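Local coordinates for pili retraction protein PilT (Thermus thermophilus, PDB 5FL3) that probably binds and hydrolyses ATP as a member of the GSP E family of secretion ATPases, and probably powers the retraction of pili, at residues 185-188 against 189-192; 244-247 against 248-252; 312-315 against 316-320; 327-330 against 331-334. All coordinates share one frame; numbering follows the deposited sequence.

Contact 1 (185-188 against 189-192)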
loop_
_atom_site.group_PDB
_atom_site.type_symbol
_atom_site.label_atom_id
_atom_site.label_comp_id
_atom_site.label_asym_id
_atom_site.label_seq_id
_atom_site.Cartn_x
_atom_site.Cartn_y
_atom_site.Cartn_z
ATOM N N GLN A 185 -7.282 -2.440 14.491
ATOM C CA GLN A 185 -6.157 -1.752 13.846
ATOM C C GLN A 185 -5.167 -1.181 14.862
ATOM O O GLN A 185 -5.491 -0.328 15.695
ATOM C CB GLN A 185 -6.669 -0.649 12.924
ATOM C CG GLN A 185 -7.777 -1.123 11.986
ATOM C CD GLN A 185 -8.126 -0.071 10.963
ATOM O OE1 GLN A 185 -9.165 0.585 11.059
ATOM N NE2 GLN A 185 -7.246 0.114 9.987
ATOM N N ARG A 186 -3.940 -1.666 14.744
ATOM C CA ARG A 186 -2.882 -1.425 15.700
ATOM C C ARG A 186 -1.738 -0.647 15.053
ATOM O O ARG A 186 -1.039 -1.174 14.198
ATOM C CB ARG A 186 -2.403 -2.767 16.264
ATOM C CG ARG A 186 -3.161 -3.123 17.493
ATOM C CD ARG A 186 -3.387 -4.576 17.743
ATOM N NE ARG A 186 -2.257 -5.296 18.308
ATOM C CZ ARG A 186 -1.594 -5.031 19.440
ATOM N NH1 ARG A 186 -1.869 -3.991 20.214
ATOM N NH2 ARG A 186 -0.609 -5.847 19.787
ATOM N N GLU A 187 -1.558 0.604 15.469
ATOM C CA GLU A 187 -0.553 1.486 14.868
ATOM C C GLU A 187 0.804 1.289 15.539
ATOM O O GLU A 187 0.907 1.335 16.772
ATOM C CB GLU A 187 -0.999 2.958 14.969
ATOM C CG GLU A 187 -0.456 3.850 13.858
ATOM C CD GLU A 187 -1.328 5.072 13.559
ATOM O OE1 GLU A 187 -2.075 5.534 14.453
ATOM O OE2 GLU A 187 -1.261 5.582 12.417
ATOM N N VAL A 188 1.832 1.051 14.726
ATOM C CA VAL A 188 3.191 0.865 15.229
ATOM C C VAL A 188 3.701 2.171 15.830
ATOM O O VAL A 188 3.575 3.232 15.220
ATOM C CB VAL A 188 4.149 0.403 14.120
ATOM C CG1 VAL A 188 5.583 0.499 14.586
ATOM C CG2 VAL A 188 3.797 -1.026 13.649
ATOM N N GLY A 189 4.240 2.086 17.039
ATOM C CA GLY A 189 4.690 3.251 17.773
ATOM C C GLY A 189 3.670 3.762 18.782
ATOM O O GLY A 189 4.010 4.570 19.651
ATOM N N LEU A 190 2.421 3.319 18.660
ATOM C CA LEU A 190 1.346 3.800 19.536
ATOM C C LEU A 190 0.610 2.631 20.193
ATOM O O LEU A 190 0.530 2.533 21.421
ATOM C CB LEU A 190 0.349 4.670 18.745
ATOM C CG LEU A 190 0.919 5.807 17.884
ATOM C CD1 LEU A 190 -0.060 6.259 16.764
ATOM C CD2 LEU A 190 1.278 6.973 18.787
ATOM N N ASP A 191 0.082 1.742 19.355
ATOM C CA ASP A 191 -0.670 0.582 19.814
ATOM C C ASP A 191 0.206 -0.626 20.128
ATOM O O ASP A 191 -0.128 -1.428 21.005
ATOM C CB ASP A 191 -1.691 0.194 18.764
ATOM C CG ASP A 191 -2.647 1.310 18.467
ATOM O OD1 ASP A 191 -3.137 1.922 19.443
ATOM O OD2 ASP A 191 -2.880 1.582 17.268
ATOM N N THR A 192 1.314 -0.749 19.404
ATOM C CA THR A 192 2.213 -1.890 19.520
ATOM C C THR A 192 3.577 -1.421 19.060
ATOM O O THR A 192 3.652 -0.491 18.247
ATOM C CB THR A 192 1.758 -3.073 18.660
ATOM O OG1 THR A 192 2.437 -4.258 19.071
ATOM C CG2 THR A 192 2.065 -2.836 17.168
#
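Arg186 lies across Thr192 at about a right angle, its guanidinium presenting one face to the threonine, whose CB stands 3.7 Å above the plane and displaced from the centre of the group. Bends at the second and third torsions of the arginine carry the group there, while nearer its root CG rests 3.8 Å from Asp191 CB. The charged ends of Arg186 and Asp191 do not pair: NH1 and OD1 are 6.1 Å apart, although the guanidinium and carboxylate planes are inclined by only 30°. Asp191 instead turns its CG back beside its own backbone N, and OD2 accepts from Glu187 N in a nearly straight hydrogen bond whose modelled length is too short to be trusted. Residues 187-190 form a type II beta turn that ends strand 182-187, an outermost strand of the mixed sheet in the P-loop NTPase fold. Here Glu187 O gathers Asp191 N at 2.7 Å and Leu190 N at 3.1 Å, with Thr192 N a weak third donor. Gly189 has a positive phi (97°) at which a CB would collide with the preceding carbonyl oxygen, and its N donates to Thr192 O. On the other flank Leu190 runs alongside Glu187, its CD1 packing along the acid as far as the carboxylate. With CG anti to the backbone N and the chain extended beyond, Glu187 delivers OE2 to the amide of Ile172. Val188 CA makes a CH...O contact with Thr192 O at 3.3 Å, and Val188 also touches Phe195 of helix 195-202.

Contact 2 (244-247 against 248-252); sequences WRTI and NRIID
Trp244 and Asn248 meet one turn apart on helix 243-251, which follows strand 233-238 in the P-loop NTPase core. With its CG anti to the backbone N (chi1 167°), the indole stands out beside the helix, and the Asn248 amide reaches back toward the helix start so that ND2 comes over one face. The amide plane stands at 90° to the ring, and ND2 sits 3.0 Å above the plane, over its centre. Asn248 reaches this place by folding its CG beside its own backbone N (chi1 -72°). A leucine in place of Trp244 would probably leave the ND2 of Asn248 without the flat face beneath it and the amide freer to turn. Much of the buried side is aliphatic. Ile247 and Ile251 are aligned, CG2 of the first 4.0 Å from CD1 of the second, while Ile251 also rests on helix 259-269. Thr246 OG1 bonds to Thr240 OG1 and Asp242 O, and the side chain as a whole also touches strands 134-139 and 270-280. Arg245 forms a salt bridge with Asp242. Beneath these side chains the backbone bond from Ile250 N to Thr246 O is 3.1 Å and almost straight, and Ile250 CD1 lies 3.9 Å from Thr246 CG2.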
loop_
_atom_site.group_PDB
_atom_site.type_symbol
_atom_site.label_atom_id
_atom_site.label_comp_id
_atom_site.label_asym_id
_atom_site.label_seq_id
_atom_site.Cartn_x
_atom_site.Cartn_y
_atom_site.Cartn_z
ATOM N N TRP A 244 8.265 -12.391 -9.943
ATOM C CA TRP A 244 9.606 -12.960 -9.958
ATOM C C TRP A 244 10.507 -12.364 -8.857
ATOM O O TRP A 244 11.045 -13.093 -8.030
ATOM C CB TRP A 244 10.221 -12.762 -11.341
ATOM C CG TRP A 244 11.695 -13.019 -11.411
ATOM C CD1 TRP A 244 12.681 -12.086 -11.583
ATOM C CD2 TRP A 244 12.358 -14.293 -11.310
ATOM N NE1 TRP A 244 13.913 -12.697 -11.589
ATOM C CE2 TRP A 244 13.746 -14.048 -11.426
ATOM C CE3 TRP A 244 11.915 -15.608 -11.135
ATOM C CZ2 TRP A 244 14.693 -15.073 -11.369
ATOM C CZ3 TRP A 244 12.850 -16.617 -11.080
ATOM C CH2 TRP A 244 14.228 -16.345 -11.198
ATOM N N ARG A 245 10.637 -11.037 -8.835
ATOM C CA ARG A 245 11.455 -10.334 -7.839
ATOM C C ARG A 245 10.923 -10.502 -6.416
ATOM O O ARG A 245 11.693 -10.520 -5.443
ATOM C CB ARG A 245 11.534 -8.837 -8.174
ATOM C CG ARG A 245 12.787 -8.430 -8.914
ATOM C CD ARG A 245 12.521 -7.274 -9.845
ATOM N NE ARG A 245 12.554 -7.725 -11.227
ATOM C CZ ARG A 245 11.811 -7.226 -12.214
ATOM N NH1 ARG A 245 10.950 -6.245 -11.980
ATOM N NH2 ARG A 245 11.920 -7.727 -13.445
ATOM N N THR A 246 9.604 -10.614 -6.296
ATOM C CA THR A 246 8.983 -10.728 -4.984
ATOM C C THR A 246 9.320 -12.073 -4.353
ATOM O O THR A 246 9.744 -12.153 -3.193
ATOM C CB THR A 246 7.467 -10.544 -5.077
ATOM O OG1 THR A 246 7.186 -9.184 -5.446
ATOM C CG2 THR A 246 6.796 -10.877 -3.737
ATOM N N ILE A 247 9.158 -13.122 -5.148
ATOM C CA ILE A 247 9.497 -14.471 -4.739
ATOM C C ILE A 247 10.949 -14.568 -4.306
ATOM O O ILE A 247 11.246 -15.071 -3.218
ATOM C CB ILE A 247 9.221 -15.456 -5.867
ATOM C CG1 ILE A 247 7.706 -15.617 -6.048
ATOM C CG2 ILE A 247 9.892 -16.762 -5.580
ATOM C CD1 ILE A 247 7.281 -16.407 -7.249
ATOM N N ASN A 248 11.853 -14.045 -5.133
ATOM C CA ASN A 248 13.278 -14.127 -4.834
ATOM C C ASN A 248 13.652 -13.304 -3.630
ATOM O O ASN A 248 14.532 -13.686 -2.855
ATOM C CB ASN A 248 14.104 -13.686 -6.033
ATOM C CG ASN A 248 14.071 -14.695 -7.141
ATOM O OD1 ASN A 248 14.114 -15.898 -6.889
ATOM N ND2 ASN A 248 13.962 -14.221 -8.380
ATOM N N ARG A 249 12.971 -12.181 -3.461
ATOM C CA ARG A 249 13.281 -11.314 -2.332
ATOM C C ARG A 249 12.963 -11.964 -0.983
ATOM O O ARG A 249 13.781 -11.907 -0.065
ATOM C CB ARG A 249 12.536 -9.996 -2.449
ATOM C CG ARG A 249 13.086 -8.953 -1.516
ATOM C CD ARG A 249 14.602 -8.875 -1.656
ATOM N NE ARG A 249 15.202 -8.115 -0.567
ATOM C CZ ARG A 249 15.599 -8.642 0.585
ATOM N NH1 ARG A 249 15.462 -9.941 0.802
ATOM N NH2 ARG A 249 16.133 -7.865 1.520
ATOM N N ILE A 250 11.773 -12.561 -0.877
ATOM C CA ILE A 250 11.393 -13.368 0.272
ATOM C C ILE A 250 12.410 -14.449 0.627
ATOM O O ILE A 250 12.753 -14.617 1.797
ATOM C CB ILE A 250 10.029 -14.046 0.038
ATOM C CG1 ILE A 250 8.924 -13.011 0.143
ATOM C CG2 ILE A 250 9.804 -15.187 1.033
ATOM C CD1 ILE A 250 7.831 -13.257 -0.781
ATOM N N ILE A 251 12.878 -15.185 -0.376
ATOM C CA ILE A 251 13.870 -16.233 -0.146
ATOM C C ILE A 251 15.215 -15.629 0.273
ATOM O O ILE A 251 15.856 -16.123 1.207
ATOM C CB ILE A 251 14.076 -17.113 -1.391
ATOM C CG1 ILE A 251 12.796 -17.877 -1.708
ATOM C CG2 ILE A 251 15.237 -18.078 -1.174
ATOM C CD1 ILE A 251 12.697 -18.336 -3.146
ATOM N N ASP A 252 15.626 -14.547 -0.390
ATOM C CA ASP A 252 16.888 -13.893 -0.061
ATOM C C ASP A 252 16.901 -13.275 1.334
ATOM O O ASP A 252 17.927 -12.767 1.769
ATOM C CB ASP A 252 17.232 -12.817 -1.102
ATOM C CG ASP A 252 17.731 -13.411 -2.418
ATOM O OD1 ASP A 252 17.890 -14.653 -2.522
ATOM O OD2 ASP A 252 17.977 -12.635 -3.351
#

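Contact 3 (312-315 against 316-320)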
loop_
_atom_site.group_PDB
_atom_site.type_symbol
_atom_site.label_atom_id
_atom_site.label_comp_id
_atom_site.label_asym_id
_atom_site.label_seq_id
_atom_site.Cartn_x
_atom_site.Cartn_y
_atom_site.Cartn_z
ATOM N N GLN A 312 9.628 -20.247 -14.978
ATOM C CA GLN A 312 8.427 -20.637 -15.724
ATOM C C GLN A 312 7.159 -20.028 -15.139
ATOM O O GLN A 312 6.040 -20.412 -15.480
ATOM C CB GLN A 312 8.275 -22.156 -15.757
ATOM C CG GLN A 312 9.228 -22.867 -16.698
ATOM C CD GLN A 312 9.245 -24.369 -16.463
ATOM O OE1 GLN A 312 10.313 -24.973 -16.377
ATOM N NE2 GLN A 312 8.059 -24.979 -16.354
ATOM N N ILE A 313 7.354 -19.080 -14.239
ATOM C CA ILE A 313 6.276 -18.331 -13.640
ATOM C C ILE A 313 5.743 -17.338 -14.673
ATOM O O ILE A 313 4.533 -17.114 -14.757
ATOM C CB ILE A 313 6.766 -17.648 -12.315
ATOM C CG1 ILE A 313 5.711 -17.810 -11.237
ATOM C CG2 ILE A 313 7.219 -16.209 -12.503
ATOM C CD1 ILE A 313 5.318 -19.267 -11.037
ATOM N N LYS A 314 6.650 -16.799 -15.493
ATOM C CA LYS A 314 6.305 -15.882 -16.575
ATOM C C LYS A 314 5.255 -16.494 -17.484
ATOM O O LYS A 314 4.179 -15.931 -17.707
ATOM C CB LYS A 314 7.551 -15.527 -17.386
ATOM C CG LYS A 314 7.315 -14.507 -18.493
ATOM C CD LYS A 314 8.639 -13.954 -19.005
ATOM C CE LYS A 314 9.199 -14.773 -20.152
ATOM N NZ LYS A 314 8.602 -14.364 -21.458
ATOM N N GLU A 315 5.577 -17.678 -17.987
ATOM C CA GLU A 315 4.734 -18.359 -18.948
ATOM C C GLU A 315 3.398 -18.692 -18.281
ATOM O O GLU A 315 2.336 -18.525 -18.881
ATOM C CB GLU A 315 5.458 -19.608 -19.490
ATOM C CG GLU A 315 6.747 -19.302 -20.327
ATOM C CD GLU A 315 8.037 -19.027 -19.490
ATOM O OE1 GLU A 315 7.992 -19.046 -18.244
ATOM O OE2 GLU A 315 9.107 -18.760 -20.089
ATOM N N ALA A 316 3.463 -19.102 -17.019
ATOM C CA ALA A 316 2.285 -19.451 -16.235
ATOM C C ALA A 316 1.301 -18.299 -16.135
ATOM O O ALA A 316 0.083 -18.489 -16.242
ATOM C CB ALA A 316 2.701 -19.894 -14.845
ATOM N N MET A 317 1.833 -17.102 -15.912
ATOM C CA MET A 317 1.015 -15.903 -15.817
ATOM C C MET A 317 0.398 -15.525 -17.168
ATOM O O MET A 317 -0.806 -15.230 -17.267
ATOM C CB MET A 317 1.849 -14.742 -15.262
ATOM C CG MET A 317 1.854 -14.686 -13.740
ATOM S SD MET A 317 2.860 -13.368 -13.054
ATOM C CE MET A 317 4.491 -13.973 -13.461
ATOM N N MET A 318 1.227 -15.550 -18.207
ATOM C CA MET A 318 0.783 -15.174 -19.539
ATOM C C MET A 318 -0.329 -16.073 -20.067
ATOM O O MET A 318 -1.111 -15.657 -20.909
ATOM C CB MET A 318 1.968 -15.173 -20.489
ATOM C CG MET A 318 3.034 -14.185 -20.076
ATOM S SD MET A 318 4.410 -14.085 -21.225
ATOM C CE MET A 318 3.581 -13.434 -22.673
ATOM N N GLU A 319 -0.413 -17.295 -19.555
ATOM C CA GLU A 319 -1.451 -18.222 -19.976
ATOM C C GLU A 319 -2.470 -18.474 -18.866
ATOM O O GLU A 319 -3.354 -19.327 -18.996
ATOM C CB GLU A 319 -0.832 -19.552 -20.402
ATOM C CG GLU A 319 0.079 -19.490 -21.624
ATOM C CD GLU A 319 1.250 -20.482 -21.523
ATOM O OE1 GLU A 319 1.059 -21.623 -21.011
ATOM O OE2 GLU A 319 2.373 -20.111 -21.946
ATOM N N GLY A 320 -2.347 -17.742 -17.765
ATOM C CA GLY A 320 -3.123 -18.065 -16.579
ATOM C C GLY A 320 -4.433 -17.327 -16.410
ATOM O O GLY A 320 -5.053 -17.395 -15.349
#
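Ile313 and Met317 form the inward face of the short helix 313-318, which packs on strand 287-295 at the outer side of the mixed sheet of the P-loop NTPase fold. The two side chains meet obliquely. Met317 keeps its chain extended to SD and then bends at the last torsion (-70°), turning CE back toward Ile313 and bringing it to 3.7 Å from CG2. Around this pair the packing is close: Ile313 presses on Val300, Leu303 and Leu304 of helix 298-305, and both residues reach Leu294. The outward side is looser. Lys314 and Met318 leave the helix as neighbours with a shared heading, touching through Lys314 CG and Met318 SD at 4.0 Å, while the lysine chain bends at its far end and NZ forms a salt bridge with Glu355. Met318 also touches Thr327. An alanine at Met318 would probably leave the aliphatic part of Lys314 without this neighbour and open a gap beside Thr327. One turn apart, Glu319 OE2 comes 4.0 Å from Glu315 CB. Glu319, exposed, is also where the backbone leaves helical geometry, yet its N still bonds to Glu315 O at 3.1 Å. At the start of the helix, Gln312 occupies the N-cap position, and its carbonyl O accepts from Ala316 N at 3.3 Å.

Contact 4 (327-330 against 331-334); sequences TFDQ and HLVE
Thr327 and His331 are joined by the backbone bond that opens helix 328-337, His331 N to Thr327 O at 3.0 Å. The next bond, Leu332 N to Phe328 O, is 2.9 Å, while those from Val333 and Glu334 are weak. Side-chain bonds cap the same end. Thr327 and Gln330 form a capping box, in which Gln330 N donates to Thr327 OG1 at 3.1 Å and Thr327 N donates to Gln330 OE1 at 2.8 Å, lying in the carbonyl plane on a lone pair. Gln330 manages this by setting CG beside its own N (chi1 -79°) and stretching the rest of the chain back toward the helix start; its NE2 then serves Met318 O. Among contacts without bonds, Leu332 lays CG 3.3 Å from Phe328 O, and Val333 CG2 rests against Asp329 O. Glu334 OE1 comes in the plane of the His331 ring, at its edge. Bonds beyond the helix run from His331 ND1 to Leu291 N of strand 287-295 and from the carboxylate of buried Asp329 to the amides of Thr351 and Ser352, just before helix 353-361. Leu332 and Val333 pack on Phe356 of that helix, and Phe328 and Leu332 lie against strand 270-280.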
loop_
_atom_site.group_PDB
_atom_site.type_symbol
_atom_site.label_atom_id
_atom_site.label_comp_id
_atom_site.label_asym_id
_atom_site.label_seq_id
_atom_site.Cartn_x
_atom_site.Cartn_y
_atom_site.Cartn_z
ATOM N N THR A 327 0.917 -10.769 -16.848
ATOM C CA THR A 327 2.158 -10.100 -16.488
ATOM C C THR A 327 1.975 -8.594 -16.591
ATOM O O THR A 327 0.960 -8.125 -17.122
ATOM C CB THR A 327 3.328 -10.533 -17.390
ATOM O OG1 THR A 327 3.035 -10.199 -18.749
ATOM C CG2 THR A 327 3.556 -12.018 -17.285
ATOM N N PHE A 328 2.943 -7.837 -16.082
ATOM C CA PHE A 328 2.940 -6.400 -16.311
ATOM C C PHE A 328 2.921 -6.067 -17.795
ATOM O O PHE A 328 2.130 -5.225 -18.223
ATOM C CB PHE A 328 4.146 -5.719 -15.672
ATOM C CG PHE A 328 3.803 -4.914 -14.473
ATOM C CD1 PHE A 328 2.674 -5.212 -13.734
ATOM C CD2 PHE A 328 4.568 -3.829 -14.107
ATOM C CE1 PHE A 328 2.335 -4.483 -12.630
ATOM C CE2 PHE A 328 4.219 -3.090 -12.999
ATOM C CZ PHE A 328 3.123 -3.411 -12.243
ATOM N N ASP A 329 3.796 -6.720 -18.565
ATOM C CA ASP A 329 3.948 -6.387 -19.971
ATOM C C ASP A 329 2.653 -6.694 -20.697
ATOM O O ASP A 329 2.313 -6.016 -21.664
ATOM C CB ASP A 329 5.122 -7.135 -20.603
ATOM C CG ASP A 329 6.471 -6.649 -20.088
ATOM O OD1 ASP A 329 6.480 -5.610 -19.388
ATOM O OD2 ASP A 329 7.510 -7.289 -20.411
ATOM N N GLN A 330 1.909 -7.688 -20.212
ATOM C CA GLN A 330 0.586 -7.982 -20.771
ATOM C C GLN A 330 -0.430 -6.904 -20.434
ATOM O O GLN A 330 -1.181 -6.470 -21.293
ATOM C CB GLN A 330 0.059 -9.334 -20.283
ATOM C CG GLN A 330 0.645 -10.536 -20.991
ATOM C CD GLN A 330 0.153 -11.836 -20.393
ATOM O OE1 GLN A 330 0.269 -12.057 -19.190
ATOM N NE2 GLN A 330 -0.412 -12.700 -21.228
ATOM N N HIS A 331 -0.464 -6.464 -19.186
ATOM C CA HIS A 331 -1.477 -5.494 -18.804
ATOM C C HIS A 331 -1.194 -4.150 -19.453
ATOM O O HIS A 331 -2.124 -3.391 -19.717
ATOM C CB HIS A 331 -1.562 -5.348 -17.283
ATOM C CG HIS A 331 -2.757 -4.574 -16.819
ATOM N ND1 HIS A 331 -2.680 -3.573 -15.873
ATOM C CD2 HIS A 331 -4.062 -4.647 -17.177
ATOM C CE1 HIS A 331 -3.882 -3.064 -15.671
ATOM N NE2 HIS A 331 -4.741 -3.700 -16.449
ATOM N N LEU A 332 0.083 -3.868 -19.719
ATOM C CA LEU A 332 0.502 -2.577 -20.285
ATOM C C LEU A 332 0.021 -2.419 -21.723
ATOM O O LEU A 332 -0.544 -1.384 -22.087
ATOM C CB LEU A 332 2.018 -2.423 -20.232
ATOM C CG LEU A 332 2.618 -2.039 -18.878
ATOM C CD1 LEU A 332 4.138 -2.134 -18.915
ATOM C CD2 LEU A 332 2.169 -0.642 -18.426
ATOM N N VAL A 333 0.267 -3.448 -22.532
ATOM C CA VAL A 333 -0.343 -3.583 -23.850
ATOM C C VAL A 333 -1.833 -3.236 -23.791
ATOM O O VAL A 333 -2.313 -2.365 -24.525
ATOM C CB VAL A 333 -0.164 -5.015 -24.401
ATOM C CG1 VAL A 333 -1.239 -5.336 -25.409
ATOM C CG2 VAL A 333 1.227 -5.191 -25.002
ATOM N N GLU A 334 -2.544 -3.898 -22.883
ATOM C CA GLU A 334 -3.978 -3.701 -22.715
ATOM C C GLU A 334 -4.319 -2.258 -22.329
ATOM O O GLU A 334 -5.329 -1.714 -22.759
ATOM C CB GLU A 334 -4.512 -4.687 -21.668
ATOM C CG GLU A 334 -6.013 -4.641 -21.465
ATOM C CD GLU A 334 -6.515 -5.721 -20.513
ATOM O OE1 GLU A 334 -5.715 -6.608 -20.118
ATOM O OE2 GLU A 334 -7.716 -5.678 -20.156
#

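How the contacts relate
From the N terminus the four contacts come in series, none nested in or crossing another, and each joins neighbours in sequence. Contact 1 closes the turn after strand 182-187, at one edge of the mixed sheet and before helix 195-202. Contact 2 lies within helix 243-251, which packs on strands 134-139 and 270-280 and on helix 259-269. Contacts 3 and 4, across the chain's centre from contact 1, belong to successive helices, 313-318 and 328-337, near the opposite edge of the mixed sheet, by strands 270-280 and 287-295. Only contacts 3 and 4 touch: Met317 CB packs 3.8 Å from Thr327 CG2, so the end of one helix meets the cap of the next.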